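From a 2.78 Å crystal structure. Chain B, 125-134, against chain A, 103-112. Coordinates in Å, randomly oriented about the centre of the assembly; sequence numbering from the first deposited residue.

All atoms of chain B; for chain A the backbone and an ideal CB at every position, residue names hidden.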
ATOM      1  N   LEU B 125       2.611  -4.217  14.115  1.00 46.56           N
ATOM      2  CA  LEU B 125       2.427  -4.216  15.571  1.00 46.30           C
ATOM      3  C   LEU B 125       3.415  -3.283  16.258  1.00 46.50           C
ATOM      4  O   LEU B 125       3.115  -2.793  17.352  1.00 42.77           O
ATOM      5  CB  LEU B 125       2.553  -5.629  16.153  1.00 43.10           C
ATOM      6  CG  LEU B 125       1.586  -6.656  15.566  1.00 45.79           C
ATOM      7  CD1 LEU B 125       2.163  -8.008  15.714  1.00 45.40           C
ATOM      8  CD2 LEU B 125       0.269  -6.618  16.280  1.00 46.86           C
ATOM      9  N   ALA B 126       4.579  -3.031  15.639  1.00 40.31           N
ATOM     10  CA  ALA B 126       5.511  -2.042  16.196  1.00 39.50           C
ATOM     11  C   ALA B 126       4.903  -0.640  16.064  1.00 43.47           C
ATOM     12  O   ALA B 126       4.912   0.135  17.007  1.00 40.23           O
ATOM     13  CB  ALA B 126       6.836  -2.100  15.529  1.00 36.11           C
ATOM     14  N   GLU B 127       4.347  -0.324  14.898  1.00 41.47           N
ATOM     15  CA  GLU B 127       3.720   0.973  14.731  1.00 40.15           C
ATOM     16  C   GLU B 127       2.587   1.167  15.752  1.00 45.21           C
ATOM     17  O   GLU B 127       2.553   2.204  16.437  1.00 44.62           O
ATOM     18  CB  GLU B 127       3.234   1.166  13.291  1.00 44.11           C
ATOM     19  CG  GLU B 127       3.743   2.463  12.712  1.00 55.60           C
ATOM     20  CD  GLU B 127       3.873   2.431  11.197  1.00 65.16           C
ATOM     21  OE1 GLU B 127       2.845   2.528  10.481  1.00 64.43           O
ATOM     22  OE2 GLU B 127       5.029   2.299  10.723  1.00 66.05           O
ATOM     23  N   LEU B 128       1.688   0.187  15.876  1.00 45.65           N
ATOM     24  CA  LEU B 128       0.614   0.293  16.856  1.00 45.85           C
ATOM     25  C   LEU B 128       1.143   0.457  18.283  1.00 45.29           C
ATOM     26  O   LEU B 128       0.489   1.060  19.127  1.00 50.55           O
ATOM     27  CB  LEU B 128      -0.292  -0.929  16.808  1.00 44.91           C
ATOM     28  CG  LEU B 128      -1.198  -1.231  15.617  1.00 46.43           C
ATOM     29  CD1 LEU B 128      -2.037  -2.413  15.949  1.00 44.49           C
ATOM     30  CD2 LEU B 128      -2.072  -0.068  15.238  1.00 44.56           C
ATOM     31  N   ALA B 129       2.328  -0.070  18.556  1.00 44.07           N
ATOM     32  CA  ALA B 129       2.833  -0.093  19.926  1.00 44.49           C
ATOM     33  C   ALA B 129       3.503   1.207  20.302  1.00 42.72           C
ATOM     34  O   ALA B 129       3.386   1.662  21.433  1.00 46.68           O
ATOM     35  CB  ALA B 129       3.813  -1.270  20.122  1.00 48.59           C
ATOM     36  N   ARG B 130       4.215   1.806  19.355  1.00 47.18           N
ATOM     37  CA  ARG B 130       4.922   3.048  19.638  1.00 45.45           C
ATOM     38  C   ARG B 130       3.955   4.218  19.852  1.00 46.60           C
ATOM     39  O   ARG B 130       4.263   5.147  20.584  1.00 53.60           O
ATOM     40  CB  ARG B 130       5.901   3.355  18.516  1.00 49.39           C
ATOM     41  CG  ARG B 130       6.763   4.581  18.726  1.00 45.53           C
ATOM     42  CD  ARG B 130       7.580   4.860  17.465  1.00 52.27           C
ATOM     43  NE  ARG B 130       8.533   3.806  17.114  1.00 48.64           N
ATOM     44  CZ  ARG B 130       9.657   3.563  17.786  1.00 50.70           C
ATOM     45  NH1 ARG B 130       9.942   4.279  18.868  1.00 50.21           N
ATOM     46  NH2 ARG B 130      10.482   2.592  17.401  1.00 46.78           N
ATOM     47  N   GLU B 131       2.772   4.174  19.254  1.00 45.38           N
ATOM     48  CA  GLU B 131       1.855   5.274  19.492  1.00 53.25           C
ATOM     49  C   GLU B 131       1.081   5.178  20.805  1.00 56.21           C
ATOM     50  O   GLU B 131       0.818   6.220  21.416  1.00 62.34           O
ATOM     51  CB  GLU B 131       0.865   5.447  18.347  1.00 58.32           C
ATOM     52  CG  GLU B 131       0.365   6.903  18.334  1.00 76.53           C
ATOM     53  CD  GLU B 131      -0.281   7.323  17.036  1.00 86.22           C
ATOM     54  OE1 GLU B 131      -0.731   6.422  16.287  1.00 92.43           O
ATOM     55  OE2 GLU B 131      -0.324   8.553  16.771  1.00 82.60           O
ATOM     56  N   LYS B 132       0.717   3.972  21.253  1.00 47.00           N
ATOM     57  CA  LYS B 132       0.059   3.852  22.568  1.00 50.16           C
ATOM     58  C   LYS B 132       0.946   4.378  23.675  1.00 49.62           C
ATOM     59  O   LYS B 132       0.477   5.000  24.618  1.00 55.82           O
ATOM     60  CB  LYS B 132      -0.323   2.408  22.906  1.00 50.66           C
ATOM     61  CG  LYS B 132      -1.123   2.268  24.195  1.00 48.89           C
ATOM     62  CD  LYS B 132      -2.590   2.582  23.943  1.00 52.86           C
ATOM     63  CE  LYS B 132      -3.385   2.692  25.246  1.00 62.09           C
ATOM     64  NZ  LYS B 132      -3.377   1.416  26.025  1.00 77.61           N
ATOM     65  N   ILE B 133       2.239   4.125  23.549  1.00 46.82           N
ATOM     66  CA  ILE B 133       3.164   4.466  24.610  1.00 54.50           C
ATOM     67  C   ILE B 133       3.641   5.905  24.519  1.00 59.48           C
ATOM     68  O   ILE B 133       3.541   6.659  25.483  1.00 68.15           O
ATOM     69  CB  ILE B 133       4.372   3.521  24.588  1.00 57.35           C
ATOM     70  CG1 ILE B 133       3.916   2.113  24.969  1.00 46.48           C
ATOM     71  CG2 ILE B 133       5.464   4.033  25.504  1.00 56.55           C
ATOM     72  CD1 ILE B 133       5.007   1.123  25.073  1.00 51.39           C
ATOM     73  N   ILE B 134       4.161   6.281  23.359  1.00 54.71           N
ATOM     74  CA  ILE B 134       4.688   7.614  23.183  1.00 52.73           C
ATOM     75  C   ILE B 134       4.219   8.221  21.857  1.00 58.20           C
ATOM     76  O   ILE B 134       4.796   8.019  20.793  1.00 53.44           O
ATOM     77  CB  ILE B 134       6.228   7.615  23.293  1.00 56.68           C
ATOM     78  CG1 ILE B 134       6.781   9.037  23.115  1.00 64.26           C
ATOM     79  CG2 ILE B 134       6.859   6.619  22.327  1.00 54.34           C
ATOM     80  CD1 ILE B 134       6.083  10.085  23.990  1.00 64.26           C
TER
ATOM     81  N   UNK A 103      14.739  -0.879  22.279  1.00 57.19           N
ATOM     82  CA  UNK A 103      14.053   0.221  22.925  1.00 50.51           C
ATOM     83  C   UNK A 103      12.551   0.017  22.936  1.00 53.34           C
ATOM     84  O   UNK A 103      11.933   0.050  23.994  1.00 55.82           O
ATOM     85  CB  UNK A 103      14.397   1.540  22.230  1.00 50.51           C
ATOM     86  N   UNK A 104      11.954  -0.238  21.782  1.00 49.37           N
ATOM     87  CA  UNK A 104      10.515  -0.448  21.770  1.00 50.82           C
ATOM     88  C   UNK A 104      10.099  -1.634  22.681  1.00 54.13           C
ATOM     89  O   UNK A 104       9.155  -1.533  23.478  1.00 50.89           O
ATOM     90  CB  UNK A 104      10.045  -0.692  20.335  1.00 50.82           C
ATOM     91  N   UNK A 105      10.815  -2.749  22.593  1.00 52.83           N
ATOM     92  CA  UNK A 105      10.448  -3.903  23.409  1.00 51.95           C
ATOM     93  C   UNK A 105      10.646  -3.628  24.907  1.00 55.27           C
ATOM     94  O   UNK A 105       9.911  -4.160  25.729  1.00 56.78           O
ATOM     95  CB  UNK A 105      11.271  -5.122  22.988  1.00 51.95           C
ATOM     96  N   UNK A 106      11.621  -2.794  25.273  1.00 55.25           N
ATOM     97  CA  UNK A 106      11.772  -2.446  26.685  1.00 48.31           C
ATOM     98  C   UNK A 106      10.591  -1.601  27.157  1.00 51.66           C
ATOM     99  O   UNK A 106      10.076  -1.810  28.250  1.00 58.64           O
ATOM    100  CB  UNK A 106      13.086  -1.697  26.916  1.00 48.31           C
ATOM    101  N   UNK A 107      10.148  -0.661  26.325  1.00 47.88           N
ATOM    102  CA  UNK A 107       9.044   0.219  26.693  1.00 49.85           C
ATOM    103  C   UNK A 107       7.727  -0.554  26.842  1.00 52.84           C
ATOM    104  O   UNK A 107       6.968  -0.342  27.790  1.00 49.33           O
ATOM    105  CB  UNK A 107       8.887   1.325  25.647  1.00 49.85           C
ATOM    106  N   UNK A 108       7.462  -1.449  25.900  1.00 50.44           N
ATOM    107  CA  UNK A 108       6.311  -2.340  26.005  1.00 55.03           C
ATOM    108  C   UNK A 108       6.329  -3.103  27.338  1.00 56.23           C
ATOM    109  O   UNK A 108       5.302  -3.246  27.995  1.00 55.21           O
ATOM    110  CB  UNK A 108       6.293  -3.322  24.831  1.00 55.03           C
ATOM    111  N   UNK A 109       7.512  -3.549  27.752  1.00 52.65           N
ATOM    112  CA  UNK A 109       7.674  -4.172  29.055  1.00 53.55           C
ATOM    113  C   UNK A 109       7.377  -3.219  30.227  1.00 63.28           C
ATOM    114  O   UNK A 109       6.596  -3.568  31.134  1.00 59.96           O
ATOM    115  CB  UNK A 109       9.099  -4.714  29.181  1.00 53.55           C
ATOM    116  N   UNK A 110       7.995  -2.032  30.223  1.00 60.95           N
ATOM    117  CA  UNK A 110       7.739  -1.059  31.288  1.00 61.53           C
ATOM    118  C   UNK A 110       6.260  -0.635  31.323  1.00 65.37           C
ATOM    119  O   UNK A 110       5.655  -0.527  32.387  1.00 66.65           O
ATOM    120  CB  UNK A 110       8.631   0.170  31.100  1.00 61.53           C
ATOM    121  N   UNK A 111       5.676  -0.412  30.155  1.00 64.55           N
ATOM    122  CA  UNK A 111       4.270  -0.057  30.088  1.00 61.70           C
ATOM    123  C   UNK A 111       3.425  -1.140  30.740  1.00 64.50           C
ATOM    124  O   UNK A 111       2.563  -0.855  31.559  1.00 66.42           O
ATOM    125  CB  UNK A 111       3.836   0.163  28.637  1.00 61.70           C
ATOM    126  N   UNK A 112       3.696  -2.386  30.374  1.00 67.52           N
ATOM    127  CA  UNK A 112       2.896  -3.521  30.822  1.00 65.34           C
ATOM    128  C   UNK A 112       3.085  -3.778  32.308  1.00 72.57           C
ATOM    129  O   UNK A 112       2.113  -3.976  33.026  1.00 81.36           O
ATOM    130  CB  UNK A 112       3.257  -4.775  30.024  1.00 65.34           C
TER

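The visible helix offers Ala B126, Ala B129, Arg B130, Lys B132 and Ile B133. The opposing backbone is helical throughout, and the axes cross at 53° with a closest approach of 10.3 Å, so side chains must fill the gap.

Position 103 has nothing of the chain B stretch within 5.5 Å of its ideal CB, so that stretch sets no preference; it is Asn A103, hydrogen-bonded elsewhere in the structure.

Position 104 points toward chain B. Its CB lies 4.4 Å from Arg B130 NH2, and beyond it a shallow apolar groove runs past Ala B126 and the backbone of Arg B130. Leucine, isoleucine or methionine would suit. The deposited Leu A104, chi1 t and chi2 p, sets CD2 3.7 Å from Ala B126 CB and over one face of the Arg B130 guanidinium, while CD1 comes within 4.1 Å of Arg B130 CA. The arginine contributes its flat surface here and makes its hydrogen bonds elsewhere in the structure.

Positions 105 and 106 are out of reach, and many residues would do; they are Leu A105 and Thr A106.

Position 107 points toward chain B, with its CB already 3.9 Å from Ile B133 CD1. A small residue suffices: alanine, perhaps serine. Ala A107 makes that contact with its CB, and Ile B133 CD1 also lies 3.7 Å from Ala A107 C.

At position 108 the CB points sideways, 4.6 Å from Ile B133 CD1, but Ala B129 offers a small methyl that a longer apolar chain could reach. Isoleucine, leucine or methionine would fit. Ile A108, chi1 m and chi2 t, brings CD1 3.9 Å from Ala B129 CB, and its CG1 lies 4.1 Å from Ile B133 CD1.

Position 109 points away, leaving polar residues free to enter; it is Asp A109. Position 110 points sideways, with nothing of the stretch within 5.5 Å of its ideal CB; a long polar chain is one of several that would do, and Lys A110 makes no contact.

Position 111 points toward chain B, its CB 3.9 Å from Ile B133 CD1, with the long chain of Lys B132 beyond. A large apolar or aromatic residue could span both. Phe A111, chi1 t, does so: its CB packs on that methyl, while its ring meets Ile B133 CG1 and Lys B132 NZ obliquely, NZ lying 4.0 Å from Phe A111 CZ.

Position 112 is out of reach, so the visible stretch sets no preference; it is Ile A112. Two anchors carry the contact, Leu A104 against Ala B126 and Arg B130, and Ile B133 against Ala A107, Ile A108 and Phe A111, without a hydrogen bond between the stretches.

Chain A 103-112: NLLTAIDKFI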
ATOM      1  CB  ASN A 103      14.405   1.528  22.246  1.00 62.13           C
ATOM      2  CG  ASN A 103      15.899   1.797  22.257  1.00 71.59           C
ATOM      3  OD1 ASN A 103      16.661   1.156  21.519  1.00 67.84           O
ATOM      4  ND2 ASN A 103      16.331   2.745  23.094  1.00 71.17           N
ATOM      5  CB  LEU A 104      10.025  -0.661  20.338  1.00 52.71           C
ATOM      6  CG  LEU A 104       8.511  -0.650  20.119  1.00 44.15           C
ATOM      7  CD1 LEU A 104       7.941   0.533  20.864  1.00 43.40           C
ATOM      8  CD2 LEU A 104       8.157  -0.594  18.633  1.00 35.09           C
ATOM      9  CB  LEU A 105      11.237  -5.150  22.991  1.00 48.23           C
ATOM     10  CG  LEU A 105      10.697  -6.455  23.588  1.00 48.62           C
ATOM     11  CD1 LEU A 105       9.237  -6.649  23.260  1.00 50.78           C
ATOM     12  CD2 LEU A 105      11.465  -7.657  23.114  1.00 47.77           C
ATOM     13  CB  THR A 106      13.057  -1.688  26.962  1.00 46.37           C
ATOM     14  OG1 THR A 106      14.178  -2.452  26.509  1.00 55.02           O
ATOM     15  CG2 THR A 106      13.190  -1.479  28.418  1.00 42.56           C
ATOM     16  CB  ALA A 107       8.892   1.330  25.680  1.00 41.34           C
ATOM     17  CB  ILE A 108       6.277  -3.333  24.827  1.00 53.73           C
ATOM     18  CG1 ILE A 108       6.063  -2.575  23.517  1.00 51.47           C
ATOM     19  CG2 ILE A 108       5.192  -4.353  25.007  1.00 49.11           C
ATOM     20  CD1 ILE A 108       6.192  -3.434  22.297  1.00 49.62           C
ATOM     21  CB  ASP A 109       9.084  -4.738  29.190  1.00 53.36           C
ATOM     22  CG  ASP A 109       9.352  -5.877  28.214  1.00 63.13           C
ATOM     23  OD1 ASP A 109       8.405  -6.667  27.939  1.00 63.77           O
ATOM     24  OD2 ASP A 109      10.508  -5.981  27.722  1.00 57.37           O
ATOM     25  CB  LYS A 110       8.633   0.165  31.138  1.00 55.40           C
ATOM     26  CG  LYS A 110       8.000   1.458  31.608  1.00 61.16           C
ATOM     27  CD  LYS A 110       8.807   2.661  31.119  1.00 74.47           C
ATOM     28  CE  LYS A 110       8.026   3.968  31.254  1.00 85.71           C
ATOM     29  NZ  LYS A 110       8.519   4.981  30.285  1.00 76.61           N
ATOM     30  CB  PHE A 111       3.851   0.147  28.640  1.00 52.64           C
ATOM     31  CG  PHE A 111       2.512   0.784  28.476  1.00 56.91           C
ATOM     32  CD1 PHE A 111       2.374   2.160  28.545  1.00 60.87           C
ATOM     33  CD2 PHE A 111       1.391   0.017  28.220  1.00 60.03           C
ATOM     34  CE1 PHE A 111       1.145   2.756  28.375  1.00 56.39           C
ATOM     35  CE2 PHE A 111       0.151   0.608  28.055  1.00 61.57           C
ATOM     36  CZ  PHE A 111       0.030   1.976  28.124  1.00 60.81           C
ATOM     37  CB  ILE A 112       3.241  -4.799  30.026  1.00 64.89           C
ATOM     38  CG1 ILE A 112       2.610  -4.734  28.633  1.00 64.58           C
ATOM     39  CG2 ILE A 112       2.758  -6.041  30.752  1.00 69.13           C
ATOM     40  CD1 ILE A 112       3.074  -5.824  27.699  1.00 58.64           C
TER
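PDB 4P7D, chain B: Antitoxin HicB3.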